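Mandelate racemase/muconate lactonizing enzyme (Roseovarius nubinhibens, PDB 2QDD) is of unknown function but probably acts as a magnesium-dependent enzyme of the enolase superfamily, in the mandelate racemase/muconate lactonizing enzyme family. Local coordinates at residues R84-V89 with D113-V118; A166-S171 with A178-I183; N269-L274 with R278-F283; A302-L307 with T346-P351. All coordinates share one frame; numbering follows the deposited sequence.

Interaction 1. Residues R84-V89 with D113-V118; sequences RSLDHV and DILGQV
Leu115 packs against Arg84 and Leu86, joining two helices of the N-terminal capping domain of the enolase superfamily. Residues 84-89 form the lead-in and first turn of helix 86-96. Residues 113-118 lie late in helix 101-119. The tight part is apolar. Leu86 CD1 meets Leu115 CD2 at 3.6 Å, methyl against methyl. With chi1 at -180°, Leu115 reaches out from its helix, and chi2 of 74° then turns its two methyls to different partners. CD2 goes to Leu86, and CD1 lies 3.9 Å from Arg84 O and 4.0 Å from Arg84 CB. Leu86 is also covered by Cys111 and Trp112 of helix 101-119 and by Thr275 of helix 274-287. The backbones are close as well, with Arg84 CA 5.3 Å from Leu115 CA.

The looser side is the Arg84 chain. It is partly exposed and crosses Leu115 and Val118 at about a right angle. A bend at chi3 (-60°) turns its polar end off the line of the methylenes, and the guanidinium forms a salt bridge with Asp82. Leu121 of the second subunit packs on this arginine too. On Val118, a partly exposed residue, the touching atom is CG1, which lies 3.8 Å from Arg84 CD.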
loop_
_atom_site.group_PDB
_atom_site.type_symbol
_atom_site.label_atom_id
_atom_site.label_comp_id
_atom_site.label_asym_id
_atom_site.label_seq_id
_atom_site.Cartn_x
_atom_site.Cartn_y
_atom_site.Cartn_z
ATOM N N ARG A 84 26.140 10.896 -35.086
ATOM C CA ARG A 84 26.990 10.660 -33.920
ATOM C C ARG A 84 26.292 11.060 -32.622
ATOM O O ARG A 84 26.557 10.476 -31.566
ATOM C CB ARG A 84 28.312 11.420 -34.053
ATOM C CG ARG A 84 29.200 10.938 -35.202
ATOM C CD ARG A 84 30.371 11.880 -35.453
ATOM N NE ARG A 84 29.926 13.231 -35.793
ATOM C CZ ARG A 84 30.730 14.280 -35.952
ATOM N NH1 ARG A 84 32.047 14.152 -35.819
ATOM N NH2 ARG A 84 30.209 15.466 -36.247
ATOM N N SER A 85 25.419 12.065 -32.708
ATOM C CA SER A 85 24.614 12.516 -31.577
ATOM C C SER A 85 23.395 11.616 -31.393
ATOM O O SER A 85 22.302 11.940 -31.857
ATOM C CB SER A 85 24.171 13.966 -31.789
ATOM O OG SER A 85 25.256 14.864 -31.622
ATOM N N LEU A 86 23.597 10.487 -30.716
ATOM C CA LEU A 86 22.674 9.350 -30.773
ATOM C C LEU A 86 21.380 9.559 -29.992
ATOM O O LEU A 86 20.300 9.229 -30.486
ATOM C CB LEU A 86 23.358 8.077 -30.286
ATOM C CG LEU A 86 23.962 7.209 -31.379
ATOM C CD1 LEU A 86 24.993 6.304 -30.769
ATOM C CD2 LEU A 86 22.869 6.391 -32.039
ATOM N N ASP A 87 21.497 10.106 -28.782
ATOM C CA ASP A 87 20.336 10.464 -27.977
ATOM C C ASP A 87 19.473 11.500 -28.686
ATOM O O ASP A 87 18.247 11.428 -28.625
ATOM C CB ASP A 87 20.755 10.974 -26.597
ATOM C CG ASP A 87 21.385 9.892 -25.730
ATOM O OD1 ASP A 87 20.812 8.786 -25.609
ATOM O OD2 ASP A 87 22.460 10.153 -25.153
ATOM N N HIS A 88 20.119 12.446 -29.366
ATOM C CA HIS A 88 19.416 13.456 -30.161
ATOM C C HIS A 88 18.638 12.873 -31.343
ATOM O O HIS A 88 17.508 13.278 -31.596
ATOM C CB HIS A 88 20.385 14.528 -30.653
ATOM C CG HIS A 88 19.782 15.467 -31.648
ATOM N ND1 HIS A 88 18.875 16.441 -31.293
ATOM C CD2 HIS A 88 19.953 15.580 -32.987
ATOM C CE1 HIS A 88 18.515 17.117 -32.369
ATOM N NE2 HIS A 88 19.156 16.614 -33.410
ATOM N N VAL A 89 19.253 11.930 -32.056
ATOM C CA VAL A 89 18.601 11.216 -33.154
ATOM C C VAL A 89 17.344 10.490 -32.660
ATOM O O VAL A 89 16.293 10.555 -33.306
ATOM C CB VAL A 89 19.595 10.246 -33.870
ATOM C CG1 VAL A 89 18.870 9.249 -34.785
ATOM C CG2 VAL A 89 20.615 11.037 -34.671
ATOM N N ASP A 113 26.446 1.939 -35.722
ATOM C CA ASP A 113 27.422 1.497 -36.726
ATOM C C ASP A 113 28.338 2.621 -37.226
ATOM O O ASP A 113 29.556 2.451 -37.250
ATOM C CB ASP A 113 26.690 0.847 -37.906
ATOM C CG ASP A 113 27.593 -0.038 -38.765
ATOM O OD1 ASP A 113 28.766 -0.292 -38.400
ATOM O OD2 ASP A 113 27.110 -0.495 -39.821
ATOM N N ILE A 114 27.745 3.759 -37.594
ATOM C CA ILE A 114 28.484 4.955 -38.022
ATOM C C ILE A 114 29.384 5.498 -36.907
ATOM O O ILE A 114 30.575 5.754 -37.135
ATOM C CB ILE A 114 27.530 6.065 -38.558
ATOM C CG1 ILE A 114 26.905 5.641 -39.892
ATOM C CG2 ILE A 114 28.256 7.407 -38.728
ATOM C CD1 ILE A 114 25.615 6.375 -40.231
ATOM N N LEU A 115 28.818 5.649 -35.709
ATOM C CA LEU A 115 29.565 6.107 -34.533
ATOM C C LEU A 115 30.762 5.213 -34.187
ATOM O O LEU A 115 31.836 5.713 -33.849
ATOM C CB LEU A 115 28.648 6.249 -33.314
ATOM C CG LEU A 115 29.375 6.734 -32.050
ATOM C CD1 LEU A 115 29.716 8.217 -32.127
ATOM C CD2 LEU A 115 28.632 6.398 -30.779
ATOM N N GLY A 116 30.571 3.901 -34.284
ATOM C CA GLY A 116 31.651 2.948 -34.080
ATOM C C GLY A 116 32.796 3.062 -35.075
ATOM O O GLY A 116 33.960 2.958 -34.691
ATOM N N GLN A 117 32.459 3.283 -36.345
ATOM C CA GLN A 117 33.450 3.483 -37.408
ATOM C C GLN A 117 34.213 4.793 -37.259
ATOM O O GLN A 117 35.428 4.828 -37.447
ATOM C CB GLN A 117 32.781 3.424 -38.777
ATOM C CG GLN A 117 32.325 2.035 -39.182
ATOM C CD GLN A 117 31.465 2.050 -40.429
ATOM O OE1 GLN A 117 31.913 2.457 -41.501
ATOM N NE2 GLN A 117 30.222 1.605 -40.295
ATOM N N VAL A 118 33.489 5.857 -36.911
ATOM C CA VAL A 118 34.054 7.186 -36.658
ATOM C C VAL A 118 35.017 7.193 -35.456
ATOM O O VAL A 118 36.066 7.846 -35.492
ATOM C CB VAL A 118 32.911 8.241 -36.506
ATOM C CG1 VAL A 118 33.340 9.460 -35.697
ATOM C CG2 VAL A 118 32.387 8.660 -37.877
#

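Interaction 2. Residues A166-S171 with A178-I183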
loop_
_atom_site.group_PDB
_atom_site.type_symbol
_atom_site.label_atom_id
_atom_site.label_comp_id
_atom_site.label_asym_id
_atom_site.label_seq_id
_atom_site.Cartn_x
_atom_site.Cartn_y
_atom_site.Cartn_z
ATOM N N ALA A 166 12.446 -24.642 -23.751
ATOM C CA ALA A 166 11.372 -25.598 -23.987
ATOM C C ALA A 166 10.032 -24.887 -24.141
ATOM O O ALA A 166 9.582 -24.178 -23.240
ATOM C CB ALA A 166 11.315 -26.615 -22.859
ATOM N N LYS A 167 9.402 -25.079 -25.294
ATOM C CA LYS A 167 8.171 -24.367 -25.631
ATOM C C LYS A 167 6.953 -25.160 -25.158
ATOM O O LYS A 167 6.656 -26.236 -25.682
ATOM C CB LYS A 167 8.094 -24.095 -27.136
ATOM C CG LYS A 167 9.378 -23.572 -27.759
ATOM C CD LYS A 167 9.518 -22.068 -27.610
ATOM C CE LYS A 167 10.962 -21.634 -27.837
ATOM N NZ LYS A 167 11.140 -20.173 -27.599
ATOM N N ILE A 168 6.268 -24.630 -24.148
ATOM C CA ILE A 168 5.062 -25.250 -23.602
ATOM C C ILE A 168 3.880 -24.285 -23.719
ATOM O O ILE A 168 4.009 -23.215 -24.320
ATOM C CB ILE A 168 5.255 -25.701 -22.131
ATOM C CG1 ILE A 168 5.672 -24.519 -21.251
ATOM C CG2 ILE A 168 6.266 -26.850 -22.041
ATOM C CD1 ILE A 168 5.376 -24.713 -19.794
ATOM N N GLY A 169 2.734 -24.665 -23.157
ATOM C CA GLY A 169 1.537 -23.824 -23.194
ATOM C C GLY A 169 0.381 -24.450 -23.951
ATOM O O GLY A 169 0.509 -25.542 -24.512
ATOM N N GLY A 170 -0.748 -23.748 -23.973
ATOM C CA GLY A 170 -2.044 -24.356 -24.269
ATOM C C GLY A 170 -2.891 -24.488 -23.017
ATOM O O GLY A 170 -2.367 -24.476 -21.900
ATOM N N SER A 171 -4.203 -24.626 -23.201
ATOM C CA SER A 171 -5.152 -24.607 -22.081
ATOM C C SER A 171 -5.489 -25.996 -21.514
ATOM O O SER A 171 -6.466 -26.149 -20.773
ATOM C CB SER A 171 -6.425 -23.827 -22.448
ATOM O OG SER A 171 -6.944 -24.228 -23.706
ATOM N N ALA A 178 3.027 -32.721 -17.061
ATOM C CA ALA A 178 3.821 -33.883 -17.487
ATOM C C ALA A 178 5.038 -33.521 -18.341
ATOM O O ALA A 178 6.065 -34.196 -18.268
ATOM C CB ALA A 178 2.944 -34.894 -18.213
ATOM N N ARG A 179 4.914 -32.464 -19.144
ATOM C CA ARG A 179 6.041 -31.896 -19.886
ATOM C C ARG A 179 7.106 -31.310 -18.964
ATOM O O ARG A 179 8.286 -31.645 -19.079
ATOM C CB ARG A 179 5.563 -30.807 -20.846
ATOM C CG ARG A 179 5.094 -31.316 -22.190
ATOM C CD ARG A 179 4.373 -30.218 -22.943
ATOM N NE ARG A 179 3.411 -30.763 -23.896
ATOM C CZ ARG A 179 2.398 -30.081 -24.421
ATOM N NH1 ARG A 179 2.198 -28.808 -24.097
ATOM N NH2 ARG A 179 1.582 -30.674 -25.280
ATOM N N ILE A 180 6.677 -30.436 -18.057
ATOM C CA ILE A 180 7.583 -29.749 -17.144
ATOM C C ILE A 180 8.351 -30.749 -16.275
ATOM O O ILE A 180 9.574 -30.663 -16.168
ATOM C CB ILE A 180 6.836 -28.684 -16.284
ATOM C CG1 ILE A 180 6.494 -27.451 -17.128
ATOM C CG2 ILE A 180 7.676 -28.245 -15.103
ATOM C CD1 ILE A 180 5.356 -26.625 -16.569
ATOM N N GLU A 181 7.638 -31.716 -15.698
ATOM C CA GLU A 181 8.246 -32.656 -14.755
ATOM C C GLU A 181 9.203 -33.661 -15.398
ATOM O O GLU A 181 10.152 -34.103 -14.756
ATOM C CB GLU A 181 7.188 -33.378 -13.910
ATOM C CG GLU A 181 6.391 -32.472 -12.972
ATOM C CD GLU A 181 7.090 -32.160 -11.649
ATOM O OE1 GLU A 181 6.483 -32.424 -10.587
ATOM O OE2 GLU A 181 8.227 -31.634 -11.658
ATOM N N ALA A 182 8.958 -34.007 -16.662
ATOM C CA ALA A 182 9.867 -34.878 -17.409
ATOM C C ALA A 182 11.147 -34.149 -17.818
ATOM O O ALA A 182 12.248 -34.662 -17.612
ATOM C CB ALA A 182 9.171 -35.473 -18.632
ATOM N N ILE A 183 10.983 -32.955 -18.385
ATOM C CA ILE A 183 12.091 -32.156 -18.922
ATOM C C ILE A 183 13.054 -31.690 -17.821
ATOM O O ILE A 183 14.280 -31.724 -17.996
ATOM C CB ILE A 183 11.556 -30.950 -19.752
ATOM C CG1 ILE A 183 11.010 -31.427 -21.102
ATOM C CG2 ILE A 183 12.630 -29.905 -19.978
ATOM C CD1 ILE A 183 10.219 -30.373 -21.845
#
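Ile168 lays its two branches over two neighbouring residues of helix 173-185. CD1 meets Ile180 CD1 at 3.7 Å, and the two side chains cross at about a right angle. CG2 lies 4.0 Å from Arg179 CD, against the aliphatic part of that chain. With chi1 at 57°, CG1 lies between the backbone N and the carbonyl carbon and leads CD1 to Ile180, while CG2, anti to the carbonyl carbon, faces Arg179. Two residues before Ile168, in the strand, Ala166 CB meets Ile183 CD1 at 4.0 Å. With Ile168 cut back to an alanine, the Ile180 methyl would probably face a gap and the Arg179 methylenes would lose cover.

Arg179 runs extended from CG to NE and carries its guanidinium up to the loop. Gly169 O lies at the edge of that group, in its plane, with NH1 3.7 Å away. The stronger partner of NH1 is Asp176, which forms a salt bridge with it and also accepts a bond from Gly169 N. Asp176 thus ties the arginine to the turn after the strand.

The side chain of Ile168 is about 6 Å from that of Asp196, a magnesium ligand. The arrangement is that of strand 163-167 and helix 173-185 in a beta-alpha-beta unit of the enolase-type barrel.

Interaction 3. Residues N269-L274 with R278-F283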
loop_
_atom_site.group_PDB
_atom_site.type_symbol
_atom_site.label_atom_id
_atom_site.label_comp_id
_atom_site.label_asym_id
_atom_site.label_seq_id
_atom_site.Cartn_x
_atom_site.Cartn_y
_atom_site.Cartn_z
ATOM N N ASN A 269 14.264 -4.572 -31.387
ATOM C CA ASN A 269 13.073 -4.337 -32.205
ATOM C C ASN A 269 11.771 -4.151 -31.419
ATOM O O ASN A 269 10.835 -3.533 -31.913
ATOM C CB ASN A 269 12.914 -5.406 -33.294
ATOM C CG ASN A 269 12.140 -4.891 -34.519
ATOM O OD1 ASN A 269 10.960 -5.187 -34.691
ATOM N ND2 ASN A 269 12.807 -4.109 -35.361
ATOM N N ARG A 270 11.718 -4.677 -30.197
ATOM C CA ARG A 270 10.622 -4.372 -29.274
ATOM C C ARG A 270 10.769 -3.006 -28.586
ATOM O O ARG A 270 9.786 -2.273 -28.438
ATOM C CB ARG A 270 10.438 -5.497 -28.250
ATOM C CG ARG A 270 9.316 -5.261 -27.239
ATOM C CD ARG A 270 8.960 -6.497 -26.397
ATOM N NE ARG A 270 10.093 -7.363 -26.045
ATOM C CZ ARG A 270 10.997 -7.116 -25.096
ATOM N NH1 ARG A 270 10.951 -6.005 -24.377
ATOM N NH2 ARG A 270 11.962 -7.997 -24.866
ATOM N N VAL A 271 11.990 -2.658 -28.180
ATOM C CA VAL A 271 12.206 -1.469 -27.343
ATOM C C VAL A 271 12.650 -0.215 -28.094
ATOM O O VAL A 271 12.643 0.882 -27.527
ATOM C CB VAL A 271 13.143 -1.752 -26.131
ATOM C CG1 VAL A 271 12.617 -2.928 -25.312
ATOM C CG2 VAL A 271 14.582 -2.009 -26.586
ATOM N N GLY A 272 13.042 -0.372 -29.359
ATOM C CA GLY A 272 13.317 0.775 -30.221
ATOM C C GLY A 272 14.774 1.082 -30.471
ATOM O O GLY A 272 15.134 2.228 -30.748
ATOM N N GLY A 273 15.615 0.058 -30.392
ATOM C CA GLY A 273 17.013 0.207 -30.773
ATOM C C GLY A 273 17.985 -0.082 -29.653
ATOM O O GLY A 273 17.603 -0.578 -28.596
ATOM N N LEU A 274 19.248 0.243 -29.903
ATOM C CA LEU A 274 20.348 -0.092 -29.021
ATOM C C LEU A 274 20.467 0.937 -27.903
ATOM O O LEU A 274 20.836 0.593 -26.779
ATOM C CB LEU A 274 21.644 -0.119 -29.832
ATOM C CG LEU A 274 22.547 -1.349 -29.927
ATOM C CD1 LEU A 274 21.830 -2.671 -29.635
ATOM C CD2 LEU A 274 23.184 -1.372 -31.313
ATOM N N ARG A 278 20.138 -0.346 -24.167
ATOM C CA ARG A 278 21.241 -0.122 -23.217
ATOM C C ARG A 278 20.789 0.485 -21.882
ATOM O O ARG A 278 21.259 0.065 -20.816
ATOM C CB ARG A 278 22.324 0.762 -23.848
ATOM C CG ARG A 278 23.561 0.981 -22.988
ATOM C CD ARG A 278 23.831 2.463 -22.808
ATOM N NE ARG A 278 25.175 2.832 -23.248
ATOM C CZ ARG A 278 25.468 3.950 -23.909
ATOM N NH1 ARG A 278 26.720 4.198 -24.268
ATOM N NH2 ARG A 278 24.511 4.821 -24.217
ATOM N N GLN A 279 19.891 1.470 -21.941
ATOM C CA GLN A 279 19.296 2.051 -20.732
ATOM C C GLN A 279 18.564 1.011 -19.878
ATOM O O GLN A 279 18.721 0.985 -18.657
ATOM C CB GLN A 279 18.355 3.221 -21.059
ATOM C CG GLN A 279 17.917 3.987 -19.791
ATOM C CD GLN A 279 16.701 4.897 -19.960
ATOM O OE1 GLN A 279 16.500 5.814 -19.161
ATOM N NE2 GLN A 279 15.884 4.642 -20.981
ATOM N N ILE A 280 17.780 0.160 -20.536
ATOM C CA ILE A 280 17.113 -0.982 -19.899
ATOM C C ILE A 280 18.100 -2.002 -19.309
ATOM O O ILE A 280 17.916 -2.475 -18.180
ATOM C CB ILE A 280 16.137 -1.660 -20.888
ATOM C CG1 ILE A 280 15.008 -0.688 -21.235
ATOM C CG2 ILE A 280 15.568 -2.968 -20.318
ATOM C CD1 ILE A 280 14.351 -0.969 -22.559
ATOM N N ARG A 281 19.147 -2.312 -20.068
ATOM C CA ARG A 281 20.214 -3.207 -19.617
ATOM C C ARG A 281 20.864 -2.707 -18.333
ATOM O O ARG A 281 21.034 -3.470 -17.379
ATOM C CB ARG A 281 21.280 -3.366 -20.710
ATOM C CG ARG A 281 22.249 -4.534 -20.481
ATOM C CD ARG A 281 23.506 -4.126 -19.712
ATOM N NE ARG A 281 24.222 -2.984 -20.300
ATOM C CZ ARG A 281 25.141 -3.084 -21.258
ATOM N NH1 ARG A 281 25.447 -4.269 -21.769
ATOM N NH2 ARG A 281 25.755 -1.995 -21.711
ATOM N N ASP A 282 21.236 -1.430 -18.335
ATOM C CA ASP A 282 21.856 -0.775 -17.194
ATOM C C ASP A 282 20.927 -0.699 -15.980
ATOM O O ASP A 282 21.377 -0.850 -14.844
ATOM C CB ASP A 282 22.311 0.635 -17.591
ATOM C CG ASP A 282 23.545 0.632 -18.508
ATOM O OD1 ASP A 282 24.111 -0.453 -18.806
ATOM O OD2 ASP A 282 23.956 1.734 -18.924
ATOM N N PHE A 283 19.641 -0.458 -16.227
ATOM C CA PHE A 283 18.625 -0.543 -15.181
ATOM C C PHE A 283 18.583 -1.945 -14.568
ATOM O O PHE A 283 18.576 -2.083 -13.346
ATOM C CB PHE A 283 17.240 -0.139 -15.707
ATOM C CG PHE A 283 16.148 -0.242 -14.673
ATOM C CD1 PHE A 283 15.227 -1.280 -14.715
ATOM C CD2 PHE A 283 16.047 0.698 -13.657
ATOM C CE1 PHE A 283 14.223 -1.388 -13.761
ATOM C CE2 PHE A 283 15.044 0.600 -12.696
ATOM C CZ PHE A 283 14.132 -0.442 -12.749
#
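Val271 and Ile280 make the apolar part of this contact. Their side chains reach toward each other tip to tip. Ile280 CD1 lies 3.8 Å from Val271 CG1 and 3.9 Å from Val271 CB, so one methyl fits against the head of the valine. Ile280 CG1 is anti to the carbonyl carbon (chi1 -65°), and the extended chi2 (156°) carries CD1 on to the valine. Phe249 and His252 of helix 249-258 and Ile266 of strand 263-266 also pack on Ile280.

The hydrogen bond is of backbone type. Arg278 N donates to Leu274 O at 2.9 Å with an N-H...O angle of 152°. It belongs to the first turn of helix 274-287. Arg278 CB also comes 3.3 Å from Leu274 O.

The ionic part lies within the helix. Arg281 NE meets Asp282 OD1 at 2.9 Å, with the oxygen at the edge of the guanidinium. Arg281 NH1 has further partners in Ser312 and Thr313.

Gly272 and Gly273 form the link between the helices, both at positive phi, and Gly273 is the N-cap. Arg270, just before Val271, forms a salt bridge with the magnesium ligand Asp243. This is a short helix and turn leading into a helix of the enolase-type barrel, beside its metal site.

Interaction 4. Residues A302-L307 with T346-P351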
loop_
_atom_site.group_PDB
_atom_site.type_symbol
_atom_site.label_atom_id
_atom_site.label_comp_id
_atom_site.label_asym_id
_atom_site.label_seq_id
_atom_site.Cartn_x
_atom_site.Cartn_y
_atom_site.Cartn_z
ATOM N N ALA A 302 20.917 -8.148 -37.474
ATOM C CA ALA A 302 20.224 -7.929 -36.195
ATOM C C ALA A 302 20.794 -8.745 -35.025
ATOM O O ALA A 302 20.937 -8.223 -33.919
ATOM C CB ALA A 302 18.723 -8.194 -36.347
ATOM N N ASP A 303 21.121 -10.014 -35.281
ATOM C CA ASP A 303 21.705 -10.912 -34.278
ATOM C C ASP A 303 23.028 -10.416 -33.706
ATOM O O ASP A 303 23.286 -10.589 -32.517
ATOM C CB ASP A 303 21.899 -12.308 -34.857
ATOM C CG ASP A 303 20.595 -13.045 -35.049
ATOM O OD1 ASP A 303 19.630 -12.764 -34.303
ATOM O OD2 ASP A 303 20.534 -13.913 -35.948
ATOM N N THR A 304 23.845 -9.793 -34.557
ATOM C CA THR A 304 25.148 -9.240 -34.173
ATOM C C THR A 304 25.002 -7.992 -33.325
ATOM O O THR A 304 25.727 -7.824 -32.341
ATOM C CB THR A 304 26.008 -8.930 -35.420
ATOM O OG1 THR A 304 26.170 -10.133 -36.177
ATOM C CG2 THR A 304 27.377 -8.396 -35.049
ATOM N N ALA A 305 24.063 -7.128 -33.709
ATOM C CA ALA A 305 23.732 -5.913 -32.956
ATOM C C ALA A 305 23.395 -6.181 -31.491
ATOM O O ALA A 305 23.927 -5.531 -30.590
ATOM C CB ALA A 305 22.595 -5.179 -33.635
ATOM N N ALA A 306 22.526 -7.159 -31.266
ATOM C CA ALA A 306 22.090 -7.521 -29.925
ATOM C C ALA A 306 23.156 -8.287 -29.144
ATOM O O ALA A 306 23.214 -8.196 -27.917
ATOM C CB ALA A 306 20.811 -8.315 -29.998
ATOM N N LEU A 307 23.999 -9.033 -29.858
ATOM C CA LEU A 307 25.099 -9.777 -29.240
ATOM C C LEU A 307 26.235 -8.887 -28.748
ATOM O O LEU A 307 26.941 -9.247 -27.811
ATOM C CB LEU A 307 25.638 -10.864 -30.173
ATOM C CG LEU A 307 26.147 -12.102 -29.428
ATOM C CD1 LEU A 307 25.137 -13.230 -29.476
ATOM C CD2 LEU A 307 27.477 -12.551 -29.974
ATOM N N THR A 346 30.528 -15.093 -30.588
ATOM C CA THR A 346 31.417 -13.990 -30.230
ATOM C C THR A 346 31.059 -12.850 -31.176
ATOM O O THR A 346 30.875 -13.088 -32.372
ATOM C CB THR A 346 32.908 -14.399 -30.430
ATOM O OG1 THR A 346 33.202 -15.564 -29.647
ATOM C CG2 THR A 346 33.861 -13.289 -30.020
ATOM N N PRO A 347 30.931 -11.613 -30.648
ATOM C CA PRO A 347 30.742 -10.475 -31.549
ATOM C C PRO A 347 32.062 -10.115 -32.240
ATOM O O PRO A 347 33.124 -10.412 -31.702
ATOM C CB PRO A 347 30.300 -9.356 -30.602
ATOM C CG PRO A 347 30.935 -9.695 -29.296
ATOM C CD PRO A 347 30.951 -11.197 -29.227
ATOM N N PRO A 348 31.998 -9.500 -33.436
ATOM C CA PRO A 348 33.174 -8.901 -34.083
ATOM C C PRO A 348 33.861 -7.816 -33.251
ATOM O O PRO A 348 33.227 -7.192 -32.395
ATOM C CB PRO A 348 32.593 -8.289 -35.360
ATOM C CG PRO A 348 31.363 -9.084 -35.630
ATOM C CD PRO A 348 30.798 -9.379 -34.281
ATOM N N SER A 349 35.151 -7.602 -33.511
ATOM C CA SER A 349 35.913 -6.529 -32.868
ATOM C C SER A 349 36.318 -5.403 -33.822
ATOM O O SER A 349 36.968 -4.437 -33.415
ATOM C CB SER A 349 37.134 -7.104 -32.161
ATOM O OG SER A 349 36.732 -7.941 -31.092
ATOM N N ALA A 350 35.922 -5.538 -35.088
ATOM C CA ALA A 350 35.986 -4.461 -36.078
ATOM C C ALA A 350 35.207 -3.231 -35.594
ATOM O O ALA A 350 34.206 -3.385 -34.896
ATOM C CB ALA A 350 35.421 -4.958 -37.404
ATOM N N PRO A 351 35.671 -2.010 -35.943
ATOM C CA PRO A 351 34.921 -0.778 -35.660
ATOM C C PRO A 351 33.456 -0.799 -36.108
ATOM O O PRO A 351 33.128 -1.335 -37.169
ATOM C CB PRO A 351 35.693 0.282 -36.439
ATOM C CG PRO A 351 37.083 -0.225 -36.456
ATOM C CD PRO A 351 36.958 -1.714 -36.600
#
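Leu307 and Thr304, one turn apart on helix 300-311, meet two consecutive prolines of the loop 346-351. Leu307 uses one methyl. Its CD2 lies 3.6 Å from Pro347 N, 3.8 Å from Thr346 C and 3.8 Å from Pro347 CD. The methyl therefore sits against the Thr346-Pro347 peptide link as well as the ring. Thr304 also uses its methyl. CG2 is 3.6 Å from Pro348 CD and 4.1 Å from Pro348 CG, so it meets one side of that ring at its CD-CG bond.

The torsion of Thr304 explains the division of work. CG2 is anti to the backbone N and OG1 is anti to the carbonyl carbon (chi1 -58°). The methyl goes to the proline, while the hydroxyl is hydrogen-bonded to Ala300 O, one turn back in the same helix, and to Ala338 N. Both polar ties help to fix the rotation of this side chain.

Further out, His308 of the same helix packs on both prolines, and Ala311 adds to the cover of Pro347. Trp124 of helix 123-126 touches Pro347, and its NE1 makes a weak hydrogen bond to Pro348 O. Asp303, next to Thr304, is held by His325 ND1 and Gly324 N. Ala338 also touches Leu307. The contact thus joins a helix of the C-terminal barrel domain to the loop that follows strand 344-345.

A proline has no N-H to offer, and the helix presents methyls to both rings. The chemistry implies attachment by van der Waals contact, with the one hydroxyl among the touching side chains bonded elsewhere.

Overall arrangement
Interactions 1, 3 and 4 lie near one another, with each pair of centres 16 Å apart. Interaction 2 is remote, at 44 Å from interaction 1 and about 30 Å or more from the other two. Interaction 1 belongs to the N-terminal domain and the others to the barrel domain. Interaction 4 touches both neighbours. Pro351 CB lies 3.6 Å from Gly116 O, and Ala305 O lies 3.7 Å from Leu274 CD1. Interactions 1 and 3 both reach the second subunit. Interactions 2 and 3 approach the magnesium site from different parts of the barrel. Ile168 is about 6 Å from Asp196 and Val271 about 8 Å from Asp243, side chain to side chain.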